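Local coordinates for DNA polymerase sliding clamp 2 (Thermococcus kodakarensis, PDB 3LX2), which forms a homotrimeric ring through which DNA passes and probably tethers the replicative polymerase and other DNA-processing proteins to it, at residues T131-V136 against E217-F222; S154-A159 against K197-V202; V46-L51 against S241-P246. All coordinates share one frame; numbering follows the deposited sequence.

Contact 1: residues T131-V136 against E217-F222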
# COMPACT_ATOMS: atom_id res chain seq x y z
N THR A 131 -30.91 -6.22 27.05
CA THR A 131 -32.17 -5.59 26.69
C THR A 131 -32.24 -5.27 25.20
O THR A 131 -33.32 -5.32 24.62
CB THR A 131 -32.53 -4.38 27.64
OG1 THR A 131 -31.51 -3.36 27.61
CG2 THR A 131 -32.68 -4.88 29.09
N VAL A 132 -31.12 -4.96 24.56
CA VAL A 132 -31.15 -4.71 23.11
C VAL A 132 -30.63 -5.90 22.32
O VAL A 132 -29.80 -6.65 22.82
CB VAL A 132 -30.31 -3.46 22.72
CG1 VAL A 132 -30.37 -3.20 21.23
CG2 VAL A 132 -30.80 -2.24 23.47
N LYS A 133 -31.09 -6.05 21.09
CA LYS A 133 -30.47 -6.98 20.16
C LYS A 133 -30.68 -6.44 18.77
O LYS A 133 -31.80 -6.05 18.42
CB LYS A 133 -31.04 -8.40 20.23
CG LYS A 133 -30.79 -9.15 18.90
CD LYS A 133 -31.31 -10.57 18.82
CE LYS A 133 -30.47 -11.41 17.82
NZ LYS A 133 -31.16 -12.67 17.39
N ALA A 134 -29.62 -6.45 17.95
CA ALA A 134 -29.72 -5.92 16.62
C ALA A 134 -28.94 -6.78 15.67
O ALA A 134 -28.14 -7.56 16.12
CB ALA A 134 -29.24 -4.51 16.58
N VAL A 135 -29.21 -6.66 14.38
CA VAL A 135 -28.36 -7.26 13.36
C VAL A 135 -27.98 -6.10 12.47
O VAL A 135 -28.85 -5.36 11.99
CB VAL A 135 -29.07 -8.34 12.47
CG1 VAL A 135 -28.04 -9.11 11.63
CG2 VAL A 135 -29.88 -9.34 13.32
N VAL A 136 -26.69 -5.94 12.23
CA VAL A 136 -26.23 -4.79 11.50
C VAL A 136 -25.24 -5.34 10.54
O VAL A 136 -24.79 -6.47 10.73
CB VAL A 136 -25.46 -3.83 12.43
CG1 VAL A 136 -26.32 -3.37 13.54
CG2 VAL A 136 -24.22 -4.56 12.99
N GLU A 217 -23.07 -10.04 8.07
CA GLU A 217 -23.96 -9.74 9.16
C GLU A 217 -23.26 -9.98 10.51
O GLU A 217 -22.50 -10.95 10.68
CB GLU A 217 -25.22 -10.59 9.06
CG GLU A 217 -26.03 -10.24 7.81
CD GLU A 217 -27.28 -11.12 7.59
OE1 GLU A 217 -27.93 -11.58 8.57
OE2 GLU A 217 -27.60 -11.32 6.39
N VAL A 218 -23.50 -9.03 11.42
CA VAL A 218 -23.00 -9.08 12.76
C VAL A 218 -24.18 -8.91 13.67
O VAL A 218 -24.95 -7.99 13.52
CB VAL A 218 -22.08 -7.89 13.09
CG1 VAL A 218 -21.64 -7.92 14.60
CG2 VAL A 218 -20.89 -7.80 12.09
N ILE A 219 -24.25 -9.78 14.67
CA ILE A 219 -25.27 -9.75 15.70
C ILE A 219 -24.73 -9.00 16.93
O ILE A 219 -23.63 -9.25 17.38
CB ILE A 219 -25.65 -11.21 16.08
CG1 ILE A 219 -26.32 -11.89 14.86
CG2 ILE A 219 -26.46 -11.28 17.41
CD1 ILE A 219 -26.77 -13.37 15.07
N ILE A 220 -25.56 -8.11 17.47
CA ILE A 220 -25.19 -7.27 18.61
C ILE A 220 -26.19 -7.45 19.74
O ILE A 220 -27.36 -7.56 19.47
CB ILE A 220 -25.24 -5.81 18.22
CG1 ILE A 220 -24.16 -5.49 17.22
CG2 ILE A 220 -25.05 -4.92 19.45
CD1 ILE A 220 -24.44 -4.17 16.53
N ARG A 221 -25.73 -7.49 20.99
CA ARG A 221 -26.64 -7.51 22.16
C ARG A 221 -26.01 -6.67 23.26
O ARG A 221 -24.78 -6.73 23.41
CB ARG A 221 -26.87 -8.94 22.67
CG ARG A 221 -27.67 -9.85 21.74
CD ARG A 221 -27.87 -11.26 22.34
NE ARG A 221 -29.05 -11.96 21.79
CZ ARG A 221 -29.01 -12.99 20.93
NH1 ARG A 221 -27.84 -13.49 20.49
NH2 ARG A 221 -30.16 -13.54 20.51
N PHE A 222 -26.81 -5.86 23.98
CA PHE A 222 -26.26 -5.02 25.10
C PHE A 222 -27.24 -4.57 26.20
O PHE A 222 -28.37 -5.03 26.24
CB PHE A 222 -25.36 -3.87 24.61
CG PHE A 222 -26.05 -2.89 23.73
CD1 PHE A 222 -26.22 -3.15 22.38
CD2 PHE A 222 -26.49 -1.67 24.24
CE1 PHE A 222 -26.86 -2.22 21.53
CE2 PHE A 222 -27.13 -0.73 23.41
CZ PHE A 222 -27.31 -1.01 22.05
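V132 to V136 run antiparallel to V218 to F222, with the strand axes 4.7 Å apart at closest approach and their directions 163° apart. V132-F222, A134-I220 and V136-V218 are hydrogen-bonded pairs. K133-R221 and V135-I219 are non-hydrogen-bonded pairs. T131 N and V132 N both donate to F222 O, at 2.9 Å and 3.2 Å respectively. This shared acceptor makes a classic beta bulge. T131 N lies nearly in line with the carbonyl, but its bond is bent at the hydrogen (137°). V132 N, above the carbonyl plane, makes the straighter bond. The return bond from F222 N to V132 O is weak.

V132, A134, V136, V218, I220 and F222 lie on one face of the sheet. The CB of V132 stands over the face of the F222 ring in a CH-pi contact, 3.9 Å from its centroid. Chi1 of F222 is 61°, with CG between the backbone N and the carbonyl carbon, and this leans the ring toward V132. Further along, both methyls of V136 meet the tip of I220, with CG2 3.6 Å from CD1. Helix 138-151 packs on this face through L141, which touches both V136 and I220.

The other face carries K133, V135, I219 and R221. K133 and R221 lie side by side. The extended lysine chain places its CE over one face of the R221 guanidinium, near the rim. K133 NZ and R221 NH2 are 3.4 Å apart, and both are donors. K133 also touches a crystal neighbour.

The chemistry differs between the faces. One is aromatic and aliphatic and closes onto the core. On the other, partly exposed face the like-charged ends lie close, probably at some electrostatic cost that solvent may lessen.

Contact 2: residues S154-A159 against K197-V202; sequences SIYFMA and KSAYGV
Y156 packs beside its partner A199 and meets K197. Its CB lies 3.9 Å from S198 O, and CG passes the same oxygen. CD1 touches both S198 O and K197 CG, which approach it from different directions. CE1 then meets A199 CB at 3.9 Å, and CZ stays close to that methyl. Chi1 of Y156 is -77°, with CG anti to the carbonyl carbon. This brings the ring beside A199, whose CB lies over one face in a CH-pi contact, 18° off the ring normal.

On the opposite face of the sheet, F157 and Y200 make a T-shaped pair. The edge of Y200 points at the face of F157, with centroids 5.6 Å apart and planes at 90°. The Y200 hydroxyl is hydrogen-bonded to I226 O. Backbone bonds join I155 with Y200 and F157 with S198 in both directions. V202 CG2 packs on I155 CB at 3.7 Å, just where G201 takes the N-cap position of helix 202-209.

This is the edge pair of a four-stranded antiparallel sheet, and strand 196-201 runs straight into that helix. In the PCNA fold, sheets form the outside of the ring and helices line the DNA channel.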
# COMPACT_ATOMS: atom_id res chain seq x y z
N SER A 154 -13.66 5.71 23.80
CA SER A 154 -14.86 5.02 24.24
C SER A 154 -15.94 5.24 23.23
O SER A 154 -15.96 6.31 22.61
CB SER A 154 -15.32 5.61 25.54
OG SER A 154 -14.57 5.01 26.58
N ILE A 155 -16.79 4.24 23.03
CA ILE A 155 -17.94 4.39 22.16
C ILE A 155 -19.19 3.97 22.88
O ILE A 155 -19.21 2.95 23.58
CB ILE A 155 -17.79 3.66 20.74
CG1 ILE A 155 -18.98 3.95 19.84
CG2 ILE A 155 -17.58 2.17 20.87
CD1 ILE A 155 -18.80 3.58 18.36
N TYR A 156 -20.23 4.78 22.71
CA TYR A 156 -21.53 4.53 23.32
C TYR A 156 -22.41 3.80 22.36
O TYR A 156 -22.52 4.19 21.19
CB TYR A 156 -22.21 5.84 23.76
CG TYR A 156 -21.64 6.39 25.04
CD1 TYR A 156 -22.15 5.97 26.27
CD2 TYR A 156 -20.58 7.29 25.04
CE1 TYR A 156 -21.63 6.44 27.48
CE2 TYR A 156 -20.05 7.78 26.24
CZ TYR A 156 -20.59 7.33 27.46
OH TYR A 156 -20.11 7.77 28.69
N PHE A 157 -23.02 2.74 22.87
CA PHE A 157 -24.02 1.96 22.17
C PHE A 157 -25.31 2.35 22.85
O PHE A 157 -25.43 2.21 24.07
CB PHE A 157 -23.75 0.45 22.36
CG PHE A 157 -22.81 -0.15 21.34
CD1 PHE A 157 -23.20 -1.26 20.59
CD2 PHE A 157 -21.56 0.40 21.13
CE1 PHE A 157 -22.37 -1.81 19.63
CE2 PHE A 157 -20.71 -0.13 20.16
CZ PHE A 157 -21.10 -1.24 19.41
N MET A 158 -26.27 2.83 22.08
CA MET A 158 -27.60 3.19 22.61
C MET A 158 -28.74 2.74 21.69
O MET A 158 -28.62 2.78 20.46
CB MET A 158 -27.76 4.70 22.78
CG MET A 158 -26.58 5.47 23.40
SD MET A 158 -26.93 7.26 23.35
CE MET A 158 -28.54 7.30 24.17
N ALA A 159 -29.85 2.37 22.32
CA ALA A 159 -31.05 2.06 21.57
C ALA A 159 -32.37 2.52 22.21
O ALA A 159 -32.55 2.51 23.43
CB ALA A 159 -31.11 0.57 21.22
N LYS A 197 -28.13 2.06 27.45
CA LYS A 197 -26.87 2.80 27.23
C LYS A 197 -25.61 2.19 27.90
O LYS A 197 -25.55 2.02 29.12
CB LYS A 197 -27.05 4.28 27.65
CG LYS A 197 -25.78 5.13 27.54
CD LYS A 197 -25.77 6.36 28.46
CE LYS A 197 -26.44 7.59 27.81
NZ LYS A 197 -25.76 8.90 28.15
N SER A 198 -24.59 1.92 27.08
CA SER A 198 -23.28 1.52 27.61
C SER A 198 -22.08 1.98 26.75
O SER A 198 -22.24 2.36 25.58
CB SER A 198 -23.23 0.00 27.78
OG SER A 198 -21.91 -0.40 28.07
N ALA A 199 -20.89 1.92 27.36
CA ALA A 199 -19.66 2.29 26.70
C ALA A 199 -18.63 1.17 26.68
O ALA A 199 -18.36 0.52 27.70
CB ALA A 199 -19.05 3.52 27.37
N TYR A 200 -18.00 1.04 25.51
CA TYR A 200 -16.97 0.03 25.32
C TYR A 200 -15.78 0.69 24.65
O TYR A 200 -15.87 1.83 24.12
CB TYR A 200 -17.53 -1.14 24.49
CG TYR A 200 -18.86 -1.61 25.01
CD1 TYR A 200 -18.91 -2.50 26.05
CD2 TYR A 200 -20.05 -1.12 24.50
CE1 TYR A 200 -20.13 -2.90 26.57
CE2 TYR A 200 -21.28 -1.52 25.01
CZ TYR A 200 -21.30 -2.42 26.04
OH TYR A 200 -22.48 -2.86 26.60
N GLY A 201 -14.66 -0.01 24.72
CA GLY A 201 -13.42 0.52 24.23
C GLY A 201 -13.36 0.43 22.73
O GLY A 201 -13.39 -0.66 22.17
N VAL A 202 -13.28 1.57 22.07
CA VAL A 202 -13.11 1.61 20.63
C VAL A 202 -12.06 0.64 20.07
O VAL A 202 -12.28 -0.04 19.02
CB VAL A 202 -12.83 3.05 20.20
CG1 VAL A 202 -12.26 3.14 18.80
CG2 VAL A 202 -14.12 3.84 20.30

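Contact 3: residues V46-L51 against S241-P246; sequences VVLVDL and SFLIAP
S241 O takes the shortest polar bond here, from D50 N at 2.7 Å and with an N-H...O angle of 170°. V49 CA adds a CA-H...O contact to the same oxygen, at 3.2 Å from S241 O. S241 N donates back to D50 O in a more bent bond. Paired bonds between L48 and L243 continue the antiparallel ladder. A last bond, from A245 N to V46 O, carries it just past the strand ends.

V49 and F242 carry the contact on one face of the sheet. V49 CG2 sits over the face of the F242 ring and is 3.5 Å from CE1. Chi1 of 77° puts CG1 of V49 between the backbone N and the carbonyl carbon, which leaves CG2 anti to N and facing the ring. V47 CG1 reaches F242 CD1 more loosely, at 4.2 Å. On the other face L48 and L243 lie side by side, touching CD2 to CD1, and the CB atoms of D50 and S241 meet.

The pair joins strand 47-54, in the N-terminal PCNA family region, to strand 238-244, in the C-terminal one. Strands 35-41 and 228-234 flank it in the sheet. V49 and F242 meet helix 10-21 through L20 and T19, whereas F242 and I244 meet helix 202-209 through I208.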
# COMPACT_ATOMS: atom_id res chain seq x y z
N VAL A 46 -10.88 -7.70 29.63
CA VAL A 46 -11.87 -6.93 28.93
C VAL A 46 -12.58 -7.72 27.82
O VAL A 46 -13.73 -7.40 27.48
CB VAL A 46 -11.30 -5.62 28.44
CG1 VAL A 46 -12.32 -4.89 27.65
CG2 VAL A 46 -10.96 -4.78 29.63
N VAL A 47 -11.93 -8.78 27.31
CA VAL A 47 -12.36 -9.44 26.07
C VAL A 47 -12.47 -10.95 26.19
O VAL A 47 -11.51 -11.60 26.54
CB VAL A 47 -11.43 -9.02 24.86
CG1 VAL A 47 -11.71 -9.81 23.62
CG2 VAL A 47 -11.60 -7.57 24.53
N LEU A 48 -13.65 -11.48 25.92
CA LEU A 48 -13.87 -12.94 25.90
C LEU A 48 -14.32 -13.45 24.54
O LEU A 48 -15.29 -12.95 23.97
CB LEU A 48 -14.93 -13.38 26.92
CG LEU A 48 -15.32 -14.88 26.92
CD1 LEU A 48 -15.91 -15.29 28.30
CD2 LEU A 48 -16.29 -15.27 25.78
N VAL A 49 -13.65 -14.50 24.08
CA VAL A 49 -14.02 -15.12 22.83
C VAL A 49 -14.58 -16.52 23.02
O VAL A 49 -14.04 -17.32 23.81
CB VAL A 49 -12.88 -15.08 21.80
CG1 VAL A 49 -11.84 -16.12 22.13
CG2 VAL A 49 -13.43 -15.29 20.46
N ASP A 50 -15.68 -16.77 22.33
CA ASP A 50 -16.27 -18.07 22.25
C ASP A 50 -16.48 -18.51 20.77
O ASP A 50 -17.22 -17.93 19.99
CB ASP A 50 -17.55 -18.12 23.08
CG ASP A 50 -18.08 -19.53 23.22
OD1 ASP A 50 -17.30 -20.48 23.10
OD2 ASP A 50 -19.31 -19.69 23.46
N LEU A 51 -15.79 -19.58 20.42
CA LEU A 51 -15.61 -19.95 19.04
C LEU A 51 -16.07 -21.39 18.86
O LEU A 51 -15.61 -22.31 19.55
CB LEU A 51 -14.12 -19.82 18.70
CG LEU A 51 -13.55 -20.49 17.47
CD1 LEU A 51 -14.23 -19.94 16.20
CD2 LEU A 51 -12.03 -20.25 17.38
N SER A 241 -18.02 -15.35 18.81
CA SER A 241 -18.66 -14.53 19.81
C SER A 241 -17.61 -13.88 20.66
O SER A 241 -16.72 -14.54 21.16
CB SER A 241 -19.48 -15.40 20.75
OG SER A 241 -20.49 -16.08 20.03
N PHE A 242 -17.73 -12.57 20.77
CA PHE A 242 -16.96 -11.77 21.69
C PHE A 242 -17.86 -11.09 22.75
O PHE A 242 -18.90 -10.47 22.43
CB PHE A 242 -16.18 -10.70 20.94
CG PHE A 242 -15.12 -11.24 19.99
CD1 PHE A 242 -13.84 -11.51 20.43
CD2 PHE A 242 -15.41 -11.45 18.63
CE1 PHE A 242 -12.83 -11.98 19.54
CE2 PHE A 242 -14.42 -11.92 17.75
CZ PHE A 242 -13.13 -12.20 18.21
N LEU A 243 -17.49 -11.26 24.01
CA LEU A 243 -18.07 -10.41 25.05
C LEU A 243 -17.07 -9.33 25.41
O LEU A 243 -15.88 -9.64 25.65
CB LEU A 243 -18.48 -11.22 26.27
CG LEU A 243 -19.43 -12.39 26.06
CD1 LEU A 243 -19.52 -13.18 27.36
CD2 LEU A 243 -20.80 -12.02 25.63
N ILE A 244 -17.51 -8.08 25.39
CA ILE A 244 -16.61 -6.98 25.71
C ILE A 244 -17.14 -6.25 26.95
O ILE A 244 -18.27 -5.74 26.95
CB ILE A 244 -16.49 -5.93 24.60
CG1 ILE A 244 -16.06 -6.56 23.27
CG2 ILE A 244 -15.46 -4.82 25.02
CD1 ILE A 244 -17.20 -6.93 22.36
N ALA A 245 -16.31 -6.23 27.99
CA ALA A 245 -16.67 -5.58 29.25
C ALA A 245 -16.92 -4.08 29.06
O ALA A 245 -16.22 -3.43 28.27
CB ALA A 245 -15.61 -5.85 30.33
N PRO A 246 -17.93 -3.54 29.76
CA PRO A 246 -18.28 -2.12 29.70
C PRO A 246 -17.25 -1.23 30.34
O PRO A 246 -16.20 -1.67 30.72
CB PRO A 246 -19.58 -2.04 30.49
CG PRO A 246 -19.66 -3.31 31.28
CD PRO A 246 -18.92 -4.33 30.52

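Contacts 1 and 3 belong to one long antiparallel sheet and are separated in it by strand 228-234. Their centres are 14 Å apart and they do not touch. Contact 2 lies in a separate, smaller sheet and packs against both. Toward contact 1, F222 CE2 comes 3.5 Å from F157 O, and V132 CG2 lies 3.6 Å from A159 CB. The rings of F222 and F157 also meet edge-to-face. Toward contact 3, Y200 CE1 lies 3.4 Å from I244 O. Along the chain, contact 2 is nested inside contact 1, and contact 1 inside contact 3. Contact 3 joins the N- and C-terminal parts of the chain; contacts 1 and 2 both lie within the C-terminal part.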